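Local coordinates for protein beta-glucosidase (Chaetomella raphigera, PDB 6JXG) that probably hydrolyses terminal, non-reducing beta-D-glucosyl residues to release beta-D-glucose, as a secreted glycoside hydrolase family 3 enzyme of cellulose breakdown, at residues N455-W460 with K535-Y540. Residues are numbered along the deposited sequence; the frame is centred on the assembly and turned at random.
Sequences NSLAPW and KQASDY
One methyl group of L457 carries the whole contact: its CD1 lies 3.5 Å from CE2 of Y540 and 3.9 Å from CB of A537. L457 holds CG anti to its carbonyl carbon (chi1 -64°) and then extends CD1 away from its own backbone (chi2 179°), which carries this branch across to the other loop. Leucine suits this buried place against a methyl and a ring, being apolar and long enough to span the 6.7 Å between the CA atoms of L457 and A537. The methyl approaches the Y540 ring obliquely, while the short side chain of A537 lets it come close to the turn. There, D539 N and Y540 N bond back to the carbonyl oxygens of Q536 and A537, and the CB atoms of A537 and Y540 both point toward segment 455-460. Tyrosine offers the leucine its apolar CD2-CE2 side, and its hydroxyl donates to T532 O and accepts from A534 N, which helps to hold the ring. On the 455-460 side, S456 OG closes an ST turn by accepting from A458 N. Within the family 3 C-terminal domain, the contact joins the loop between strand 450-451 and helix 463-471 to that preceding helix 559-564, whose F562 meets Y540 edge-to-face; P459 and W460 rest on strand 431-438.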
loop_
_atom_site.group_PDB
_atom_site.type_symbol
_atom_site.label_atom_id
_atom_site.label_comp_id
_atom_site.label_asym_id
_atom_site.label_seq_id
_atom_site.Cartn_x
_atom_site.Cartn_y
_atom_site.Cartn_z
ATOM N N ASN A 455 -13.390 10.897 -10.240
ATOM C CA ASN A 455 -14.265 10.919 -11.386
ATOM C C ASN A 455 -13.470 11.191 -12.665
ATOM O O ASN A 455 -14.007 11.206 -13.756
ATOM C CB ASN A 455 -15.467 11.822 -11.129
ATOM C CG ASN A 455 -15.145 13.304 -11.124
ATOM O OD1 ASN A 455 -16.019 14.142 -10.753
ATOM N ND2 ASN A 455 -13.979 13.669 -11.547
ATOM N N SER A 456 -12.156 11.382 -12.551
ATOM C CA SER A 456 -11.302 11.651 -13.716
ATOM C C SER A 456 -9.896 11.401 -13.261
ATOM O O SER A 456 -9.686 11.162 -12.075
ATOM C CB SER A 456 -11.373 13.086 -14.200
ATOM O OG SER A 456 -10.731 13.919 -13.247
ATOM N N LEU A 457 -8.967 11.502 -14.210
ATOM C CA LEU A 457 -7.511 11.471 -13.969
ATOM C C LEU A 457 -6.855 12.867 -14.225
ATOM O O LEU A 457 -5.665 13.017 -14.578
ATOM C CB LEU A 457 -6.866 10.377 -14.814
ATOM C CG LEU A 457 -7.280 8.928 -14.489
ATOM C CD1 LEU A 457 -6.548 8.015 -15.448
ATOM C CD2 LEU A 457 -7.001 8.469 -13.049
ATOM N N ALA A 458 -7.663 13.895 -14.000
ATOM C CA ALA A 458 -7.251 15.288 -14.103
ATOM C C ALA A 458 -6.846 15.836 -12.738
ATOM O O ALA A 458 -7.480 15.488 -11.734
ATOM C CB ALA A 458 -8.420 16.094 -14.667
ATOM N N PRO A 459 -5.878 16.760 -12.682
ATOM C CA PRO A 459 -5.623 17.423 -11.404
ATOM C C PRO A 459 -6.860 18.061 -10.734
ATOM O O PRO A 459 -7.762 18.559 -11.414
ATOM C CB PRO A 459 -4.574 18.481 -11.765
ATOM C CG PRO A 459 -3.838 17.898 -12.905
ATOM C CD PRO A 459 -4.924 17.234 -13.712
ATOM N N TRP A 460 -6.937 17.964 -9.397
ATOM C CA TRP A 460 -8.017 18.544 -8.636
ATOM C C TRP A 460 -7.827 20.049 -8.552
ATOM O O TRP A 460 -6.736 20.590 -8.840
ATOM C CB TRP A 460 -7.971 17.898 -7.209
ATOM C CG TRP A 460 -8.695 16.593 -7.126
ATOM C CD1 TRP A 460 -8.704 15.577 -8.056
ATOM C CD2 TRP A 460 -9.636 16.225 -6.119
ATOM N NE1 TRP A 460 -9.550 14.595 -7.675
ATOM C CE2 TRP A 460 -10.155 14.954 -6.492
ATOM C CE3 TRP A 460 -10.133 16.867 -4.968
ATOM C CZ2 TRP A 460 -11.129 14.287 -5.728
ATOM C CZ3 TRP A 460 -11.108 16.192 -4.210
ATOM C CH2 TRP A 460 -11.560 14.921 -4.584
ATOM N N LYS A 535 -1.027 8.558 -21.552
ATOM C CA LYS A 535 -1.273 9.774 -22.313
ATOM C C LYS A 535 -2.766 10.140 -22.394
ATOM O O LYS A 535 -3.095 11.328 -22.569
ATOM C CB LYS A 535 -0.729 9.648 -23.737
ATOM C CG LYS A 535 0.752 9.362 -23.803
ATOM C CD LYS A 535 1.234 9.588 -25.204
ATOM C CE LYS A 535 2.555 8.926 -25.419
ATOM N NZ LYS A 535 2.811 9.102 -26.900
ATOM N N GLN A 536 -3.625 9.162 -22.226
ATOM C CA GLN A 536 -5.042 9.346 -22.044
ATOM C C GLN A 536 -5.641 8.260 -21.145
ATOM O O GLN A 536 -5.201 7.102 -21.132
ATOM C CB GLN A 536 -5.759 9.320 -23.400
ATOM C CG GLN A 536 -5.786 7.993 -24.110
ATOM C CD GLN A 536 -6.087 8.078 -25.632
ATOM O OE1 GLN A 536 -5.790 7.172 -26.371
ATOM N NE2 GLN A 536 -6.666 9.114 -26.055
ATOM N N ALA A 537 -6.717 8.606 -20.448
ATOM C CA ALA A 537 -7.358 7.701 -19.504
ATOM C C ALA A 537 -7.854 6.375 -20.108
ATOM O O ALA A 537 -7.774 5.317 -19.453
ATOM C CB ALA A 537 -8.514 8.439 -18.739
ATOM N N SER A 538 -8.297 6.377 -21.383
ATOM C CA SER A 538 -8.819 5.127 -21.990
ATOM C C SER A 538 -7.731 4.057 -22.226
ATOM O O SER A 538 -8.036 2.900 -22.357
ATOM C CB SER A 538 -9.547 5.459 -23.332
ATOM O OG SER A 538 -8.634 6.091 -24.209
ATOM N N ASP A 539 -6.463 4.469 -22.279
ATOM C CA ASP A 539 -5.319 3.593 -22.401
ATOM C C ASP A 539 -5.173 2.580 -21.241
ATOM O O ASP A 539 -4.561 1.532 -21.437
ATOM C CB ASP A 539 -4.008 4.404 -22.495
ATOM C CG ASP A 539 -3.826 5.126 -23.878
ATOM O OD1 ASP A 539 -4.599 4.833 -24.842
ATOM O OD2 ASP A 539 -2.870 5.928 -23.971
ATOM N N TYR A 540 -5.666 2.896 -20.038
ATOM C CA TYR A 540 -5.526 1.896 -18.899
ATOM C C TYR A 540 -6.348 0.652 -19.171
ATOM O O TYR A 540 -6.009 -0.446 -18.696
ATOM C CB TYR A 540 -5.892 2.461 -17.521
ATOM C CG TYR A 540 -4.952 3.478 -17.081
ATOM C CD1 TYR A 540 -3.800 3.121 -16.390
ATOM C CD2 TYR A 540 -5.183 4.795 -17.334
ATOM C CE1 TYR A 540 -2.918 4.075 -15.978
ATOM C CE2 TYR A 540 -4.277 5.779 -16.936
ATOM C CZ TYR A 540 -3.132 5.427 -16.303
ATOM O OH TYR A 540 -2.222 6.368 -15.926
#